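Local coordinates for protein serpin-12 (Manduca sexta, PDB 6CJ7) that controls the prophenoloxidase activation system in larval hemolymph as a serpin, probably by trapping serine proteases of that cascade, at residues Val99-Ser102 with Glu103-Leu107; Asn108-Phe111 with Lys112-Val116; Glu301-Asn304 with Leu305-Gly309. All coordinates share one frame; numbering follows the deposited sequence.

Contact 1. Residues Val99-Ser102 with Glu103-Leu107; sequences VFLS and ENFNL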
loop_
_atom_site.group_PDB
_atom_site.type_symbol
_atom_site.label_atom_id
_atom_site.label_comp_id
_atom_site.label_asym_id
_atom_site.label_seq_id
_atom_site.Cartn_x
_atom_site.Cartn_y
_atom_site.Cartn_z
ATOM N N VAL A 99 12.576 -10.187 5.542
ATOM C CA VAL A 99 13.388 -10.813 4.500
ATOM C C VAL A 99 13.735 -12.204 5.012
ATOM O O VAL A 99 14.466 -12.342 6.001
ATOM C CB VAL A 99 14.663 -10.011 4.196
ATOM C CG1 VAL A 99 15.452 -10.669 3.055
ATOM C CG2 VAL A 99 14.346 -8.567 3.864
ATOM N N PHE A 100 13.211 -13.233 4.353
ATOM C CA PHE A 100 13.445 -14.611 4.754
ATOM C C PHE A 100 14.568 -15.162 3.889
ATOM O O PHE A 100 14.375 -15.421 2.697
ATOM C CB PHE A 100 12.164 -15.432 4.634
ATOM C CG PHE A 100 11.085 -14.988 5.589
ATOM C CD1 PHE A 100 10.058 -14.152 5.167
ATOM C CD2 PHE A 100 11.113 -15.398 6.916
ATOM C CE1 PHE A 100 9.064 -13.730 6.053
ATOM C CE2 PHE A 100 10.128 -14.979 7.810
ATOM C CZ PHE A 100 9.104 -14.146 7.375
ATOM N N LEU A 101 15.747 -15.295 4.489
ATOM C CA LEU A 101 16.973 -15.657 3.784
ATOM C C LEU A 101 17.311 -17.119 4.046
ATOM O O LEU A 101 17.443 -17.534 5.206
ATOM C CB LEU A 101 18.125 -14.761 4.227
ATOM C CG LEU A 101 19.480 -15.122 3.645
ATOM C CD1 LEU A 101 19.498 -14.763 2.175
ATOM C CD2 LEU A 101 20.517 -14.326 4.403
ATOM N N SER A 102 17.482 -17.887 2.970
ATOM C CA SER A 102 17.826 -19.296 3.097
ATOM C C SER A 102 19.049 -19.495 3.980
ATOM O O SER A 102 20.021 -18.741 3.901
ATOM C CB SER A 102 18.098 -19.891 1.715
ATOM O OG SER A 102 18.800 -21.113 1.802
ATOM N N GLU A 103 18.995 -20.534 4.814
ATOM C CA GLU A 103 20.128 -20.857 5.671
ATOM C C GLU A 103 21.355 -21.318 4.894
ATOM O O GLU A 103 22.399 -21.536 5.512
ATOM C CB GLU A 103 19.730 -21.918 6.691
ATOM C CG GLU A 103 18.788 -21.413 7.760
ATOM C CD GLU A 103 18.550 -22.443 8.837
ATOM O OE1 GLU A 103 19.237 -23.485 8.805
ATOM O OE2 GLU A 103 17.685 -22.210 9.708
ATOM N N ASN A 104 21.266 -21.474 3.569
ATOM C CA ASN A 104 22.477 -21.654 2.774
ATOM C C ASN A 104 23.352 -20.403 2.765
ATOM O O ASN A 104 24.544 -20.495 2.441
ATOM C CB ASN A 104 22.122 -22.042 1.338
ATOM C CG ASN A 104 21.499 -23.419 1.244
ATOM O OD1 ASN A 104 21.875 -24.330 1.975
ATOM N ND2 ASN A 104 20.536 -23.574 0.339
ATOM N N PHE A 105 22.793 -19.251 3.128
ATOM C CA PHE A 105 23.499 -17.979 3.150
ATOM C C PHE A 105 23.683 -17.519 4.590
ATOM O O PHE A 105 22.805 -17.719 5.435
ATOM C CB PHE A 105 22.730 -16.916 2.346
ATOM C CG PHE A 105 22.693 -17.201 0.875
ATOM C CD1 PHE A 105 21.746 -18.066 0.348
ATOM C CD2 PHE A 105 23.639 -16.644 0.020
ATOM C CE1 PHE A 105 21.733 -18.357 -1.010
ATOM C CE2 PHE A 105 23.627 -16.926 -1.333
ATOM C CZ PHE A 105 22.671 -17.787 -1.848
ATOM N N ASN A 106 24.827 -16.912 4.870
ATOM C CA ASN A 106 25.051 -16.265 6.153
ATOM C C ASN A 106 24.497 -14.850 6.088
ATOM O O ASN A 106 24.804 -14.102 5.156
ATOM C CB ASN A 106 26.539 -16.239 6.498
ATOM C CG ASN A 106 27.109 -17.625 6.691
ATOM O OD1 ASN A 106 26.580 -18.421 7.470
ATOM N ND2 ASN A 106 28.179 -17.932 5.971
ATOM N N LEU A 107 23.685 -14.482 7.070
ATOM C CA LEU A 107 23.113 -13.146 7.044
ATOM C C LEU A 107 24.182 -12.116 7.399
ATOM O O LEU A 107 25.127 -12.396 8.141
ATOM C CB LEU A 107 21.915 -13.041 7.995
ATOM C CG LEU A 107 22.037 -13.129 9.517
ATOM C CD1 LEU A 107 22.494 -11.814 10.139
ATOM C CD2 LEU A 107 20.683 -13.531 10.084
#

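Contact 2. Residues Asn108-Phe111 with Lys112-Val116; sequences NPQF and KRIAV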
loop_
_atom_site.group_PDB
_atom_site.type_symbol
_atom_site.label_atom_id
_atom_site.label_comp_id
_atom_site.label_asym_id
_atom_site.label_seq_id
_atom_site.Cartn_x
_atom_site.Cartn_y
_atom_site.Cartn_z
ATOM N N ASN A 108 24.047 -10.930 6.820
ATOM C CA ASN A 108 24.915 -9.807 7.156
ATOM C C ASN A 108 24.358 -9.106 8.391
ATOM O O ASN A 108 23.222 -8.619 8.355
ATOM C CB ASN A 108 24.997 -8.858 5.962
ATOM C CG ASN A 108 25.925 -7.685 6.192
ATOM O OD1 ASN A 108 25.593 -6.741 6.903
ATOM N ND2 ASN A 108 27.099 -7.737 5.574
ATOM N N PRO A 109 25.091 -9.074 9.507
ATOM C CA PRO A 109 24.533 -8.477 10.732
ATOM C C PRO A 109 24.238 -6.996 10.602
ATOM O O PRO A 109 23.302 -6.503 11.247
ATOM C CB PRO A 109 25.624 -8.746 11.778
ATOM C CG PRO A 109 26.448 -9.864 11.200
ATOM C CD PRO A 109 26.430 -9.646 9.722
ATOM N N GLN A 110 25.007 -6.274 9.784
ATOM C CA GLN A 110 24.765 -4.846 9.600
ATOM C C GLN A 110 23.478 -4.602 8.827
ATOM O O GLN A 110 22.710 -3.693 9.166
ATOM C CB GLN A 110 25.958 -4.201 8.891
ATOM C CG GLN A 110 25.785 -2.732 8.541
ATOM C CD GLN A 110 27.079 -2.101 8.029
ATOM O OE1 GLN A 110 27.669 -2.569 7.054
ATOM N NE2 GLN A 110 27.524 -1.038 8.691
ATOM N N PHE A 111 23.226 -5.401 7.783
ATOM C CA PHE A 111 21.940 -5.318 7.099
ATOM C C PHE A 111 20.799 -5.591 8.069
ATOM O O PHE A 111 19.778 -4.884 8.074
ATOM C CB PHE A 111 21.906 -6.313 5.931
ATOM C CG PHE A 111 20.658 -6.228 5.081
ATOM C CD1 PHE A 111 19.487 -6.853 5.477
ATOM C CD2 PHE A 111 20.669 -5.523 3.889
ATOM C CE1 PHE A 111 18.341 -6.786 4.695
ATOM C CE2 PHE A 111 19.517 -5.457 3.094
ATOM C CZ PHE A 111 18.359 -6.085 3.510
ATOM N N LYS A 112 20.951 -6.619 8.901
ATOM C CA LYS A 112 19.915 -6.917 9.883
ATOM C C LYS A 112 19.694 -5.748 10.836
ATOM O O LYS A 112 18.547 -5.405 11.136
ATOM C CB LYS A 112 20.266 -8.193 10.646
ATOM C CG LYS A 112 19.268 -8.525 11.749
ATOM C CD LYS A 112 19.736 -9.707 12.573
ATOM C CE LYS A 112 18.786 -10.010 13.720
ATOM N NZ LYS A 112 17.553 -10.700 13.275
ATOM N N ARG A 113 20.771 -5.101 11.286
ATOM C CA ARG A 113 20.618 -3.959 12.184
ATOM C C ARG A 113 19.825 -2.835 11.528
ATOM O O ARG A 113 18.927 -2.254 12.146
ATOM C CB ARG A 113 21.988 -3.435 12.630
ATOM C CG ARG A 113 22.558 -4.117 13.859
ATOM C CD ARG A 113 23.913 -3.530 14.272
ATOM N NE ARG A 113 24.976 -4.501 14.034
ATOM C CZ ARG A 113 25.927 -4.374 13.115
ATOM N NH1 ARG A 113 26.817 -5.334 12.969
ATOM N NH2 ARG A 113 25.992 -3.292 12.349
ATOM N N ILE A 114 20.143 -2.519 10.270
ATOM C CA ILE A 114 19.430 -1.457 9.567
ATOM C C ILE A 114 17.974 -1.849 9.348
ATOM O O ILE A 114 17.070 -1.010 9.444
ATOM C CB ILE A 114 20.142 -1.127 8.240
ATOM C CG1 ILE A 114 21.574 -0.669 8.505
ATOM C CG2 ILE A 114 19.390 -0.052 7.472
ATOM C CD1 ILE A 114 22.433 -0.659 7.257
ATOM N N ALA A 115 17.726 -3.130 9.051
ATOM C CA ALA A 115 16.362 -3.633 8.892
ATOM C C ALA A 115 15.515 -3.321 10.111
ATOM O O ALA A 115 14.403 -2.791 9.998
ATOM C CB ALA A 115 16.395 -5.144 8.677
ATOM N N VAL A 116 16.041 -3.655 11.289
ATOM C CA VAL A 116 15.306 -3.514 12.544
ATOM C C VAL A 116 15.220 -2.055 12.963
ATOM O O VAL A 116 14.152 -1.575 13.360
ATOM C CB VAL A 116 15.970 -4.383 13.628
ATOM C CG1 VAL A 116 15.308 -4.142 14.990
ATOM C CG2 VAL A 116 15.917 -5.859 13.248
#

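Contact 3. Residues Glu301-Asn304 with Leu305-Gly309; sequences ELYN and LGSHG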
loop_
_atom_site.group_PDB
_atom_site.type_symbol
_atom_site.label_atom_id
_atom_site.label_comp_id
_atom_site.label_asym_id
_atom_site.label_seq_id
_atom_site.Cartn_x
_atom_site.Cartn_y
_atom_site.Cartn_z
ATOM N N GLU A 301 23.501 -8.299 -7.204
ATOM C CA GLU A 301 24.627 -7.895 -6.359
ATOM C C GLU A 301 24.057 -7.475 -5.011
ATOM O O GLU A 301 23.817 -6.294 -4.755
ATOM C CB GLU A 301 25.424 -6.773 -7.012
ATOM C CG GLU A 301 26.151 -7.211 -8.257
ATOM C CD GLU A 301 27.333 -8.107 -7.923
ATOM O OE1 GLU A 301 27.917 -7.954 -6.830
ATOM O OE2 GLU A 301 27.685 -8.969 -8.749
ATOM N N LEU A 302 23.830 -8.469 -4.148
ATOM C CA LEU A 302 23.262 -8.282 -2.819
ATOM C C LEU A 302 24.166 -8.906 -1.766
ATOM O O LEU A 302 23.693 -9.431 -0.753
ATOM C CB LEU A 302 21.846 -8.866 -2.750
ATOM C CG LEU A 302 20.854 -8.193 -3.691
ATOM C CD1 LEU A 302 19.608 -9.067 -3.908
ATOM C CD2 LEU A 302 20.479 -6.791 -3.145
ATOM N N TYR A 303 25.481 -8.858 -1.997
ATOM C CA TYR A 303 26.420 -9.527 -1.107
ATOM C C TYR A 303 26.437 -8.918 0.289
ATOM O O TYR A 303 26.806 -9.605 1.248
ATOM C CB TYR A 303 27.823 -9.490 -1.724
ATOM C CG TYR A 303 28.785 -10.439 -1.065
ATOM C CD1 TYR A 303 28.732 -11.801 -1.345
ATOM C CD2 TYR A 303 29.746 -9.984 -0.160
ATOM C CE1 TYR A 303 29.605 -12.691 -0.745
ATOM C CE2 TYR A 303 30.617 -10.870 0.451
ATOM C CZ TYR A 303 30.542 -12.215 0.158
ATOM O OH TYR A 303 31.404 -13.100 0.759
ATOM N N ASN A 304 26.049 -7.658 0.439
ATOM C CA ASN A 304 26.009 -7.046 1.761
ATOM C C ASN A 304 24.681 -7.288 2.466
ATOM O O ASN A 304 24.439 -6.709 3.535
ATOM C CB ASN A 304 26.295 -5.553 1.687
ATOM C CG ASN A 304 27.743 -5.251 1.399
ATOM O OD1 ASN A 304 28.043 -4.299 0.677
ATOM N ND2 ASN A 304 28.648 -6.042 1.956
ATOM N N LEU A 305 23.811 -8.109 1.877
ATOM C CA LEU A 305 22.650 -8.664 2.554
ATOM C C LEU A 305 22.957 -10.048 3.129
ATOM O O LEU A 305 22.585 -10.342 4.271
ATOM C CB LEU A 305 21.479 -8.714 1.570
ATOM C CG LEU A 305 20.100 -9.142 2.053
ATOM C CD1 LEU A 305 19.048 -8.644 1.072
ATOM C CD2 LEU A 305 20.012 -10.658 2.170
ATOM N N GLY A 306 23.616 -10.904 2.352
ATOM C CA GLY A 306 24.019 -12.223 2.818
ATOM C C GLY A 306 25.026 -12.812 1.858
ATOM O O GLY A 306 25.271 -12.273 0.777
ATOM N N SER A 307 25.604 -13.945 2.257
ATOM C CA SER A 307 26.720 -14.485 1.491
ATOM C C SER A 307 26.773 -16.001 1.604
ATOM O O SER A 307 26.448 -16.581 2.644
ATOM C CB SER A 307 28.053 -13.881 1.952
ATOM O OG SER A 307 28.295 -14.164 3.316
ATOM N N HIS A 308 27.209 -16.634 0.517
ATOM C CA HIS A 308 27.545 -18.057 0.497
ATOM C C HIS A 308 28.908 -18.121 -0.175
ATOM O O HIS A 308 28.997 -18.059 -1.404
ATOM C CB HIS A 308 26.501 -18.876 -0.256
ATOM C CG HIS A 308 26.825 -20.336 -0.358
ATOM N ND1 HIS A 308 26.138 -21.300 0.350
ATOM C CD2 HIS A 308 27.751 -20.999 -1.092
ATOM C CE1 HIS A 308 26.629 -22.492 0.061
ATOM N NE2 HIS A 308 27.611 -22.337 -0.810
ATOM N N GLY A 309 29.963 -18.226 0.624
ATOM C CA GLY A 309 31.285 -17.996 0.072
ATOM C C GLY A 309 31.298 -16.644 -0.602
ATOM O O GLY A 309 30.851 -15.640 -0.033
#

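Contact 1. Residues Val99-Ser102 with Glu103-Leu107
S102 and F105 close a type I beta turn at the end of strand 92-102, which carries the chain round into the short strand 106-107. The backbone evidence is F105 N donating to S102 O at 2.9 Å with an N-H...O angle of 164°; the donor lies well above the carbonyl plane. A second bond ends on the serine hydroxyl: N104 N donates to S102 OG at 3.1 Å and 163°, the pattern of an ST turn. With chi1 at 163°, OG swings away from its own nitrogen to the carbonyl side, where the following amides lie. A valine in place of S102 would probably leave the N104 amide without its side-chain acceptor, the turn then resting on the F105 N to S102 O bond. Inside the curve, the branches of L101 cross the F105 side chain at roughly a right angle, CD1 standing 3.9 Å from F105 CB. The other branch, CD2, meets the returning strand 3.9 Å from L107 CA. Beyond the turn, the F105 side chain touches Q164 and P313. One serine thus receives two donors, at its carbonyl and its hydroxyl, while leucine fills the concave side, so polar and apolar forces both fix the bend.

Contact 2. Residues Asn108-Phe111 with Lys112-Val116
K112 N reaches back to N108 O at 3.1 Å, the first in a run of main-chain bonds that start helix 109-118. It is followed by R113 N to P109 O, I114 N to Q110 O and A115 N to F111 O, all between 2.9 and 3.0 Å with N-H...O angles of at least 152°.

A side chain supplies the cap. With CG turned opposite its backbone nitrogen (chi1 -178°), N108 brings OD1 to F111 N, an amide of the first turn, at 2.9 Å and 160°; the donor is slightly tilted from the plane of the carboxamide.

Side-chain packing makes up a third group. The bent R113 chain folds back over the first turn and lays one guanidinium face across P109 O and the Q110 backbone, with NH2 3.4 Å from Q110 CA, a stacking contact that is probably partly electrostatic. The Q110 and I114 side chains run side by side, Q110 CG being 4.1 Å from I114 CD1, while CG1 of I114 packs 3.3 Å from Q110 O.

Charge leads elsewhere: the K112 ammonium makes a salt bridge to D122, beyond the helix. F111 turns inward instead, packing on M49 of helix 40-51, on L123 and on L305. An asparagine N-cap followed by proline in the first helical position is a classic helix start, and the helix probably corresponds to helix E of the serpin fold, linking two neighbouring strands of sheet A.

Contact 3. Residues Glu301-Asn304 with Leu305-Gly309
L302 O is gripped by two successive amides of the turning chain. L305 N donates at 2.9 Å with an N-H...O angle of 155°, arriving well above the carbonyl plane, and G306 N adds a weak bond at 3.4 Å. The oxygen therefore closes a tight turn that leads the loop after helix 284-289 into strand 306-307. L305 CB lies close by, 3.3 Å from L302 O, and the two leucines approach through their CB atoms at the buried side of the turn.

The second closure is made by the Y303 side chain. Its CG is anti to the backbone nitrogen (chi1 -165°), which sends the ring along the outgoing chain and carries the hydroxyl to G309. There Y303 OH donates to G309 O at 2.7 Å, with the acceptor in the plane of the ring, at its edge. S307 CB packs obliquely on the same ring, 3.3 Å from Y303 CE1. In the backbone itself, Y303 CA makes a CH...O contact with G306 O at 3.5 Å.

Beyond these residues, L302 N is hydrogen-bonded to the S312 hydroxyl and E301 N to that of T58. Two carbonyl oxygens thus do the closing: L302 O sets the backbone turn, and G309 O, reached by a phenol, fixes the direction of an exposed tyrosine and ties the loop across strand 306-307.

How the contacts relate
All three contacts lie on the same side of the chain's centre, about 24 to 28 Å from it, and each has a buried and an exposed side: L101 and S102, F111 and A115, and L302, L305 and G306 are buried, whereas N104, Q110 and Y303 lie at the surface. Contacts 1 and 3 supply the two strands of a small antiparallel sheet, joined by N106 N to S307 O at 2.8 Å, and N104 O probably receives H308 ND1. Contact 2 continues directly from contact 1 and is tied to contact 3 through N108 N and L305 O. Chemically they diverge: contact 1 relies on a serine at a turn, contact 2 on repeated helical bonds, contact 3 on a shared carbonyl plus a tyrosine hydroxyl.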